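Local coordinates for protein DynF (Micromonospora chersina, PDB 6UBL) that is of unknown function but belongs to the dynemicin biosynthesis pathway and holds palmitic acid in a beta barrel, which suggests that it may bind a long, apolar compound, at residues A[10-15]-A[107-112]; A[18-23]-A[35-40]; A[64-69]-A[81-86]. All coordinates share one frame; numbering follows the deposited sequence.

All three contacts involve strands of the beta barrel, but at different depths. Interaction 3 is the buried one: strands 54-68 and 81-92 pair antiparallel, and one of their faces looks onto the palmitic acid. Interaction 2 adds the short parallel strand 20-21 to the far edge of strand 37-50, which itself pairs with 54-68, and it is bound mostly by backbone and amide hydrogen bonds. Interaction 1, only partly buried, lays an irregular segment over strand 108-115 with methyl groups and two waters. Asn84 ties interaction 3 to interaction 1 through Arg11 and Val13, while the Asp38-Arg68 salt bridge joins interactions 2 and 3 beside the palmitic acid carboxyl group.

Interaction 1 (A[10-15]-A[107-112]); sequences GRPVQT and DCLSAG
Two methyl groups of strand 108-115 carry the 10-15 segment. The CB of Ala111 presses against the backbone of Gly10, 3.6 Å from Gly10 CA, and also meets the amide of Arg11, with Arg11 N 3.7 Å from Ala111 CB. Two residues earlier in the strand, Leu109 points the same way. Its CG stands anti to the backbone N (chi1 176°), and its CD2 methyl reaches Pro12, 3.7 Å from Pro12 CA and 3.9 Å from Pro12 CG; the leucine crosses the proline ring at about a right angle. At Gly10 a side chain would run into Ala111 CB, so the close approach of backbone to methyl depends on the glycine.

Polar contact across the pair goes through water. One water lies 2.7 Å from Arg11 O and also within bonding distance of Gly112 O, bridging the two carbonyls; a second accepts from Arg11 N at 2.9 Å and gives a weak bond to Gly112 O. Gly10 N, by contrast, is buried with no partner in the model.

Further out, Asn84 of strand 81-92 positions the segment by bonding Arg11 O and Val13 N. The extended Arg11 side chain leads away from the strand, makes a cation-pi contact with Tyr82 and gives its NE to Asp188 O of the second subunit, whose Arg151 also bonds Gly10 O. The segment therefore lies between barrel wall and dimer partner, its inner side held by apolar packing and hydration, with direct bonds from Asn84 and the other subunit among those that fix it.

Interaction 2 (A[18-23]-A[35-40]); sequences VPNVYA and PGIDNL. With PLM (palmitic acid), chain C.
Strand 20-21 joins the edge of strand 37-50 in parallel, and the backbone bonds set the register. Ile37 N donates to Pro19 O at 2.8 Å, and Val21 N returns a bond to Ile37 O, also 2.8 Å. Val21 O then takes two donors from one residue: Asn39 N at 3.2 Å, nearly along the C=O axis, and Asn39 ND2 from above the carbonyl plane.

The same ND2 sends its other hydrogen to Asn20 OD1 at 3.0 Å, almost straight (173°) and on a lone pair, so both its N-H groups are used. Asn39 OD1 accepts from a water, which also bonds Tyr22 OH, and from Arg65 NE. An alanine here would probably loosen the end of the short strand, since both ND2 bonds and the acceptor for water and Arg65 would go. Asn20 OD1 also receives Arg65 NH2. The Tyr22 ring runs alongside the Asn39 amide, their planes 23° apart.

On the other face of the sheet from Asn20 and Ile37, Asp38 OD2 comes within 2.6 Å of PLM O1, so one of the two acid groups probably holds a proton. With Arg68 NE on OD2 and Tyr205 OH on OD1, Asp38 forms part of a polar end to the lipid site.

Interaction 3 (A[64-69]-A[81-86]); sequences VRVVRS and VYTNLI. With PLM (palmitic acid), chain C.
The charged ends of Arg68 and Arg65 find their strongest partners just beyond this antiparallel pair of barrel strands, 64-68 and 81-86: Arg68 NE in a salt bridge with Asp38, Arg65 NH1 with Glu87. PLM O2 lies at the edge of the Arg68 guanidinium, near its plane, and 3.4 Å from Arg68 CD, so that positive charge stands beside the lipid head while NE is taken by Asp38.

Between the strands, Val67 and Asn84 form the hydrogen-bonded pair, with Val67 N 2.9 Å from Asn84 O and Asn84 N 3.0 Å from Val67 O. Ile86 N donates to Arg65 O at one end, and Ser69 N to Tyr82 O at the other. Asn84 ND2 also bonds Thr83 O, and the 10-15 segment uses the same amide.

On the face shared by Val66, Arg68, Thr83 and Leu85, the lipid lies close: Val66 CG1 is 3.6 Å from PLM O1. Leu85 CD1 fits between Val64 and Val66, 3.6 Å from Val64 CB, with its side chain crossing Val64 at about a right angle. The other face carries Val67 CG1, in the crowded position between N and carbonyl carbon (chi1 62°), against Asn84 CB and Ile86 CG2. Ile86 CD1 lies over one face of the Arg65 guanidinium. Beside the Ser69 N bond, Ser69 OG takes the place a carbonyl would have and accepts from Tyr82 N at 2.9 Å.

Interaction 1 (A[10-15]-A[107-112])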
loop_
_atom_site.group_PDB
_atom_site.type_symbol
_atom_site.label_atom_id
_atom_site.label_comp_id
_atom_site.label_asym_id
_atom_site.label_seq_id
_atom_site.Cartn_x
_atom_site.Cartn_y
_atom_site.Cartn_z
ATOM N N GLY A 10 -0.103 -10.138 2.854
ATOM C CA GLY A 10 0.090 -10.287 4.279
ATOM C C GLY A 10 0.238 -11.756 4.622
ATOM O O GLY A 10 0.637 -12.553 3.767
ATOM N N ARG A 11 -0.103 -12.135 5.836
ATOM C CA ARG A 11 0.180 -13.477 6.325
ATOM C C ARG A 11 -0.973 -14.424 6.013
ATOM O O ARG A 11 -2.130 -14.103 6.313
ATOM C CB ARG A 11 0.382 -13.424 7.826
ATOM C CG ARG A 11 0.920 -14.682 8.418
ATOM C CD ARG A 11 1.155 -14.500 9.897
ATOM N NE ARG A 11 1.847 -15.645 10.446
ATOM C CZ ARG A 11 1.925 -15.938 11.738
ATOM N NH1 ARG A 11 1.330 -15.165 12.633
ATOM N NH2 ARG A 11 2.591 -17.014 12.133
ATOM N N PRO A 12 -0.708 -15.593 5.429
ATOM C CA PRO A 12 -1.796 -16.558 5.222
ATOM C C PRO A 12 -2.359 -17.097 6.529
ATOM O O PRO A 12 -1.636 -17.317 7.505
ATOM C CB PRO A 12 -1.146 -17.670 4.388
ATOM C CG PRO A 12 0.057 -17.038 3.764
ATOM C CD PRO A 12 0.538 -16.023 4.763
ATOM N N VAL A 13 -3.677 -17.302 6.531
ATOM C CA VAL A 13 -4.415 -17.855 7.661
ATOM C C VAL A 13 -5.221 -19.046 7.161
ATOM O O VAL A 13 -5.871 -18.965 6.115
ATOM C CB VAL A 13 -5.350 -16.799 8.277
ATOM C CG1 VAL A 13 -6.243 -17.421 9.331
ATOM C CG2 VAL A 13 -4.538 -15.643 8.865
ATOM N N GLN A 14 -5.187 -20.138 7.916
ATOM C CA GLN A 14 -5.878 -21.357 7.522
ATOM C C GLN A 14 -7.381 -21.201 7.679
ATOM O O GLN A 14 -7.866 -20.586 8.635
ATOM C CB GLN A 14 -5.399 -22.520 8.381
ATOM C CG GLN A 14 -6.202 -23.795 8.209
ATOM C CD GLN A 14 -5.416 -25.028 8.627
ATOM O OE1 GLN A 14 -4.233 -25.159 8.308
ATOM N NE2 GLN A 14 -6.070 -25.935 9.347
ATOM N N THR A 15 -8.125 -21.767 6.728
ATOM C CA THR A 15 -9.578 -21.824 6.818
ATOM C C THR A 15 -10.078 -23.234 7.077
ATOM O O THR A 15 -11.186 -23.401 7.585
ATOM C CB THR A 15 -10.256 -21.323 5.535
ATOM O OG1 THR A 15 -9.918 -22.165 4.439
ATOM C CG2 THR A 15 -9.843 -19.889 5.229
ATOM N N ASP A 107 -6.070 -13.822 -7.754
ATOM C CA ASP A 107 -4.622 -13.951 -7.841
ATOM C C ASP A 107 -3.913 -13.420 -6.605
ATOM O O ASP A 107 -2.694 -13.602 -6.486
ATOM C CB ASP A 107 -4.070 -13.153 -9.025
ATOM C CG ASP A 107 -4.487 -13.706 -10.370
ATOM O OD1 ASP A 107 -4.693 -14.926 -10.487
ATOM O OD2 ASP A 107 -4.550 -12.904 -11.331
ATOM N N CYS A 108 -4.636 -12.756 -5.705
ATOM C CA CYS A 108 -4.055 -12.026 -4.590
ATOM C C CYS A 108 -4.584 -12.565 -3.269
ATOM O O CYS A 108 -5.777 -12.870 -3.148
ATOM C CB CYS A 108 -4.520 -10.564 -4.617
ATOM S SG CYS A 108 -4.089 -9.644 -6.069
ATOM N N LEU A 109 -3.712 -12.676 -2.275
ATOM C CA LEU A 109 -4.151 -12.926 -0.906
ATOM C C LEU A 109 -4.382 -11.581 -0.214
ATOM O O LEU A 109 -3.433 -10.814 0.007
ATOM C CB LEU A 109 -3.131 -13.749 -0.117
ATOM C CG LEU A 109 -3.579 -13.915 1.346
ATOM C CD1 LEU A 109 -4.815 -14.819 1.432
ATOM C CD2 LEU A 109 -2.472 -14.441 2.243
ATOM N N SER A 110 -5.637 -11.297 0.139
ATOM C CA SER A 110 -5.981 -10.124 0.938
ATOM C C SER A 110 -5.876 -10.501 2.412
ATOM O O SER A 110 -6.504 -11.469 2.851
ATOM C CB SER A 110 -7.393 -9.646 0.601
ATOM O OG SER A 110 -7.460 -9.144 -0.729
ATOM N N ALA A 111 -5.052 -9.768 3.161
ATOM C CA ALA A 111 -4.649 -10.192 4.495
ATOM C C ALA A 111 -4.444 -8.986 5.400
ATOM O O ALA A 111 -4.095 -7.896 4.944
ATOM C CB ALA A 111 -3.384 -11.051 4.431
ATOM N N GLY A 112 -4.626 -9.209 6.695
ATOM C CA GLY A 112 -4.537 -8.137 7.655
ATOM C C GLY A 112 -4.277 -8.661 9.047
ATOM O O GLY A 112 -3.969 -9.840 9.248
HETATM O O HOH W 1 -2.806 -12.322 8.247
HETATM O O HOH W 2 -1.088 -10.184 7.789
#

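Interaction 2 (A[18-23]-A[35-40])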
loop_
_atom_site.group_PDB
_atom_site.type_symbol
_atom_site.label_atom_id
_atom_site.label_comp_id
_atom_site.label_asym_id
_atom_site.label_seq_id
_atom_site.Cartn_x
_atom_site.Cartn_y
_atom_site.Cartn_z
ATOM N N VAL A 18 -12.077 -24.370 10.261
ATOM C CA VAL A 18 -12.465 -23.147 10.958
ATOM C C VAL A 18 -13.949 -22.894 10.701
ATOM O O VAL A 18 -14.351 -22.783 9.529
ATOM C CB VAL A 18 -11.618 -21.955 10.501
ATOM C CG1 VAL A 18 -12.004 -20.704 11.270
ATOM C CG2 VAL A 18 -10.132 -22.273 10.675
ATOM N N PRO A 19 -14.787 -22.818 11.734
ATOM C CA PRO A 19 -16.227 -22.682 11.496
ATOM C C PRO A 19 -16.618 -21.279 11.058
ATOM O O PRO A 19 -16.029 -20.272 11.459
ATOM C CB PRO A 19 -16.848 -22.996 12.863
ATOM C CG PRO A 19 -15.811 -22.532 13.834
ATOM C CD PRO A 19 -14.478 -22.852 13.173
ATOM N N ASN A 20 -17.651 -21.229 10.232
ATOM C CA ASN A 20 -18.292 -19.970 9.910
ATOM C C ASN A 20 -19.094 -19.460 11.098
ATOM O O ASN A 20 -19.662 -20.231 11.883
ATOM C CB ASN A 20 -19.199 -20.181 8.707
ATOM C CG ASN A 20 -18.443 -20.125 7.406
ATOM O OD1 ASN A 20 -18.147 -19.055 6.889
ATOM N ND2 ASN A 20 -18.049 -21.297 6.905
ATOM N N VAL A 21 -19.131 -18.138 11.217
ATOM C CA VAL A 21 -19.907 -17.445 12.232
ATOM C C VAL A 21 -20.945 -16.590 11.524
ATOM O O VAL A 21 -20.613 -15.820 10.610
ATOM C CB VAL A 21 -19.014 -16.582 13.137
ATOM C CG1 VAL A 21 -19.819 -16.023 14.294
ATOM C CG2 VAL A 21 -17.820 -17.393 13.646
ATOM N N TYR A 22 -22.200 -16.728 11.948
ATOM C CA TYR A 22 -23.332 -16.053 11.334
ATOM C C TYR A 22 -24.132 -15.323 12.401
ATOM O O TYR A 22 -23.833 -15.396 13.598
ATOM C CB TYR A 22 -24.263 -17.075 10.675
ATOM C CG TYR A 22 -23.611 -17.863 9.574
ATOM C CD1 TYR A 22 -23.333 -17.274 8.353
ATOM C CD2 TYR A 22 -23.270 -19.182 9.766
ATOM C CE1 TYR A 22 -22.735 -17.998 7.342
ATOM C CE2 TYR A 22 -22.667 -19.918 8.773
ATOM C CZ TYR A 22 -22.411 -19.312 7.558
ATOM O OH TYR A 22 -21.811 -20.054 6.562
ATOM N N ALA A 23 -25.164 -14.612 11.944
ATOM C CA ALA A 23 -26.066 -13.902 12.845
ATOM C C ALA A 23 -26.551 -14.808 13.969
ATOM O O ALA A 23 -26.846 -15.988 13.758
ATOM C CB ALA A 23 -27.272 -13.372 12.064
ATOM N N PRO A 35 -11.113 -19.082 16.890
ATOM C CA PRO A 35 -11.032 -18.878 15.438
ATOM C C PRO A 35 -12.369 -19.133 14.751
ATOM O O PRO A 35 -13.124 -20.039 15.123
ATOM C CB PRO A 35 -9.961 -19.872 14.972
ATOM C CG PRO A 35 -9.661 -20.749 16.135
ATOM C CD PRO A 35 -10.087 -20.018 17.383
ATOM N N GLY A 36 -12.646 -18.322 13.733
ATOM C CA GLY A 36 -13.868 -18.462 12.962
ATOM C C GLY A 36 -13.774 -17.627 11.707
ATOM O O GLY A 36 -12.853 -16.820 11.540
ATOM N N ILE A 37 -14.732 -17.850 10.815
ATOM C CA ILE A 37 -14.879 -17.061 9.601
ATOM C C ILE A 37 -16.075 -16.146 9.818
ATOM O O ILE A 37 -17.222 -16.613 9.862
ATOM C CB ILE A 37 -15.082 -17.951 8.368
ATOM C CG1 ILE A 37 -13.920 -18.931 8.199
ATOM C CG2 ILE A 37 -15.220 -17.065 7.132
ATOM C CD1 ILE A 37 -14.165 -19.990 7.152
ATOM N N ASP A 38 -15.827 -14.843 9.916
ATOM C CA ASP A 38 -16.900 -13.893 10.163
ATOM C C ASP A 38 -17.608 -13.581 8.851
ATOM O O ASP A 38 -16.967 -13.200 7.865
ATOM C CB ASP A 38 -16.320 -12.614 10.768
ATOM C CG ASP A 38 -15.720 -12.841 12.142
ATOM O OD1 ASP A 38 -16.238 -13.693 12.884
ATOM O OD2 ASP A 38 -14.719 -12.173 12.474
ATOM N N ASN A 39 -18.934 -13.719 8.851
ATOM C CA ASN A 39 -19.773 -13.377 7.704
ATOM C C ASN A 39 -20.464 -12.076 8.078
ATOM O O ASN A 39 -21.412 -12.075 8.861
ATOM C CB ASN A 39 -20.768 -14.490 7.419
ATOM C CG ASN A 39 -20.090 -15.767 6.943
ATOM O OD1 ASN A 39 -19.977 -16.006 5.737
ATOM N ND2 ASN A 39 -19.621 -16.578 7.881
ATOM N N LEU A 40 -19.970 -10.964 7.539
ATOM C CA LEU A 40 -20.325 -9.641 8.031
ATOM C C LEU A 40 -20.860 -8.731 6.937
ATOM O O LEU A 40 -20.366 -8.738 5.808
ATOM C CB LEU A 40 -19.086 -8.965 8.637
ATOM C CG LEU A 40 -18.476 -9.626 9.864
ATOM C CD1 LEU A 40 -17.050 -9.114 10.066
ATOM C CD2 LEU A 40 -19.330 -9.354 11.084
HETATM C C1 PLM C . -12.684 -9.609 11.840
HETATM O O1 PLM C . -13.466 -10.342 11.091
HETATM O O2 PLM C . -12.555 -9.771 13.026
HETATM C C2 PLM C . -11.977 -8.525 11.091
HETATM C C3 PLM C . -12.841 -7.674 10.198
HETATM C C4 PLM C . -11.980 -6.623 9.568
HETATM C C5 PLM C . -12.415 -6.182 8.221
HETATM C C6 PLM C . -11.448 -5.194 7.612
HETATM C C7 PLM C . -12.179 -4.067 6.933
HETATM C C8 PLM C . -13.268 -4.560 6.013
HETATM C C9 PLM C . -12.765 -5.387 4.862
HETATM C CA PLM C . -12.524 -4.552 3.634
HETATM C CB PLM C . -13.819 -4.220 2.919
HETATM C CC PLM C . -13.666 -4.269 1.428
HETATM C CD PLM C . -13.678 -2.929 0.743
HETATM C CE PLM C . -12.877 -2.969 -0.532
HETATM C CF PLM C . -13.204 -1.904 -1.532
HETATM C CG PLM C . -12.384 -2.031 -2.766
HETATM O O HOH W 3 -21.102 -18.454 4.585
#

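Interaction 3 (A[64-69]-A[81-86])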
loop_
_atom_site.group_PDB
_atom_site.type_symbol
_atom_site.label_atom_id
_atom_site.label_comp_id
_atom_site.label_asym_id
_atom_site.label_seq_id
_atom_site.Cartn_x
_atom_site.Cartn_y
_atom_site.Cartn_z
ATOM N N VAL A 64 -18.617 -9.213 3.502
ATOM C CA VAL A 64 -17.278 -9.774 3.478
ATOM C C VAL A 64 -17.280 -11.034 4.331
ATOM O O VAL A 64 -18.070 -11.177 5.270
ATOM C CB VAL A 64 -16.203 -8.798 3.979
ATOM C CG1 VAL A 64 -16.056 -7.616 3.033
ATOM C CG2 VAL A 64 -16.539 -8.317 5.391
ATOM N N ARG A 65 -16.379 -11.950 3.994
ATOM C CA ARG A 65 -16.092 -13.142 4.787
ATOM C C ARG A 65 -14.613 -13.067 5.154
ATOM O O ARG A 65 -13.747 -13.007 4.266
ATOM C CB ARG A 65 -16.447 -14.398 4.003
ATOM C CG ARG A 65 -17.956 -14.465 3.672
ATOM C CD ARG A 65 -18.362 -15.747 2.964
ATOM N NE ARG A 65 -18.038 -16.891 3.803
ATOM C CZ ARG A 65 -17.201 -17.852 3.444
ATOM N NH1 ARG A 65 -16.644 -17.847 2.245
ATOM N NH2 ARG A 65 -16.937 -18.840 4.284
ATOM N N VAL A 66 -14.327 -13.038 6.458
ATOM C CA VAL A 66 -12.982 -12.801 6.968
ATOM C C VAL A 66 -12.640 -13.933 7.924
ATOM O O VAL A 66 -13.318 -14.116 8.942
ATOM C CB VAL A 66 -12.870 -11.449 7.689
ATOM C CG1 VAL A 66 -11.483 -11.268 8.286
ATOM C CG2 VAL A 66 -13.216 -10.295 6.735
ATOM N N VAL A 67 -11.594 -14.699 7.606
ATOM C CA VAL A 67 -11.117 -15.737 8.516
ATOM C C VAL A 67 -10.133 -15.125 9.506
ATOM O O VAL A 67 -9.288 -14.285 9.145
ATOM C CB VAL A 67 -10.483 -16.921 7.762
ATOM C CG1 VAL A 67 -9.270 -16.491 6.975
ATOM C CG2 VAL A 67 -10.113 -18.025 8.758
ATOM N N ARG A 68 -10.251 -15.544 10.761
ATOM C CA ARG A 68 -9.362 -15.136 11.835
ATOM C C ARG A 68 -8.502 -16.315 12.266
ATOM O O ARG A 68 -8.990 -17.447 12.390
ATOM C CB ARG A 68 -10.141 -14.646 13.054
ATOM C CG ARG A 68 -10.794 -13.286 12.902
ATOM C CD ARG A 68 -11.648 -12.898 14.125
ATOM N NE ARG A 68 -12.952 -13.539 14.138
ATOM C CZ ARG A 68 -13.244 -14.670 14.764
ATOM N NH1 ARG A 68 -12.326 -15.315 15.476
ATOM N NH2 ARG A 68 -14.479 -15.162 14.694
ATOM N N SER A 69 -7.225 -16.043 12.519
ATOM C CA SER A 69 -6.358 -17.022 13.147
ATOM C C SER A 69 -6.805 -17.183 14.592
ATOM O O SER A 69 -7.552 -16.351 15.117
ATOM C CB SER A 69 -4.917 -16.510 13.139
ATOM O OG SER A 69 -4.752 -15.404 14.034
ATOM N N VAL A 81 -4.525 -11.035 16.428
ATOM C CA VAL A 81 -5.280 -11.889 15.520
ATOM C C VAL A 81 -4.876 -11.532 14.098
ATOM O O VAL A 81 -4.855 -10.348 13.731
ATOM C CB VAL A 81 -6.799 -11.721 15.722
ATOM C CG1 VAL A 81 -7.572 -12.465 14.643
ATOM C CG2 VAL A 81 -7.209 -12.215 17.109
ATOM N N TYR A 82 -4.567 -12.553 13.301
ATOM C CA TYR A 82 -4.259 -12.406 11.887
ATOM C C TYR A 82 -5.493 -12.773 11.079
ATOM O O TYR A 82 -6.238 -13.683 11.441
ATOM C CB TYR A 82 -3.081 -13.310 11.530
ATOM C CG TYR A 82 -1.828 -12.788 12.190
ATOM C CD1 TYR A 82 -1.051 -11.824 11.574
ATOM C CD2 TYR A 82 -1.475 -13.204 13.469
ATOM C CE1 TYR A 82 0.071 -11.310 12.185
ATOM C CE2 TYR A 82 -0.354 -12.696 14.097
ATOM C CZ TYR A 82 0.417 -11.751 13.439
ATOM O OH TYR A 82 1.540 -11.235 14.051
ATOM N N THR A 83 -5.728 -12.045 9.999
ATOM C CA THR A 83 -6.961 -12.178 9.238
ATOM C C THR A 83 -6.638 -12.357 7.764
ATOM O O THR A 83 -5.601 -11.907 7.282
ATOM C CB THR A 83 -7.837 -10.928 9.401
ATOM O OG1 THR A 83 -7.123 -9.790 8.911
ATOM C CG2 THR A 83 -8.207 -10.695 10.863
ATOM N N ASN A 84 -7.525 -13.048 7.055
ATOM C CA ASN A 84 -7.532 -13.022 5.601
ATOM C C ASN A 84 -8.952 -12.679 5.164
ATOM O O ASN A 84 -9.916 -13.231 5.698
ATOM C CB ASN A 84 -7.205 -14.369 4.937
ATOM C CG ASN A 84 -5.744 -14.809 5.049
ATOM O OD1 ASN A 84 -5.425 -15.942 4.675
ATOM N ND2 ASN A 84 -4.857 -13.937 5.526
ATOM N N LEU A 85 -9.080 -11.819 4.160
ATOM C CA LEU A 85 -10.360 -11.553 3.514
ATOM C C LEU A 85 -10.498 -12.590 2.404
ATOM O O LEU A 85 -9.738 -12.570 1.435
ATOM C CB LEU A 85 -10.375 -10.130 2.967
ATOM C CG LEU A 85 -11.575 -9.665 2.161
ATOM C CD1 LEU A 85 -12.853 -9.823 2.957
ATOM C CD2 LEU A 85 -11.377 -8.211 1.734
ATOM N N ILE A 86 -11.441 -13.521 2.561
ATOM C CA ILE A 86 -11.517 -14.676 1.668
ATOM C C ILE A 86 -12.632 -14.600 0.631
ATOM O O ILE A 86 -12.594 -15.360 -0.356
ATOM C CB ILE A 86 -11.588 -16.020 2.423
ATOM C CG1 ILE A 86 -12.896 -16.155 3.215
ATOM C CG2 ILE A 86 -10.397 -16.185 3.352
ATOM C CD1 ILE A 86 -13.056 -17.525 3.889
HETATM C C1 PLM C . -12.684 -9.609 11.840
HETATM O O1 PLM C . -13.466 -10.342 11.091
HETATM O O2 PLM C . -12.555 -9.771 13.026
HETATM C C2 PLM C . -11.977 -8.525 11.091
HETATM C C3 PLM C . -12.841 -7.674 10.198
HETATM C C4 PLM C . -11.980 -6.623 9.568
HETATM C C5 PLM C . -12.415 -6.182 8.221
HETATM C C6 PLM C . -11.448 -5.194 7.612
HETATM C C7 PLM C . -12.179 -4.067 6.933
HETATM C C8 PLM C . -13.268 -4.560 6.013
HETATM C C9 PLM C . -12.765 -5.387 4.862
HETATM C CA PLM C . -12.524 -4.552 3.634
HETATM C CB PLM C . -13.819 -4.220 2.919
HETATM C CC PLM C . -13.666 -4.269 1.428
HETATM C CD PLM C . -13.678 -2.929 0.743
HETATM C CE PLM C . -12.877 -2.969 -0.532
HETATM C CF PLM C . -13.204 -1.904 -1.532
HETATM C CG PLM C . -12.384 -2.031 -2.766
#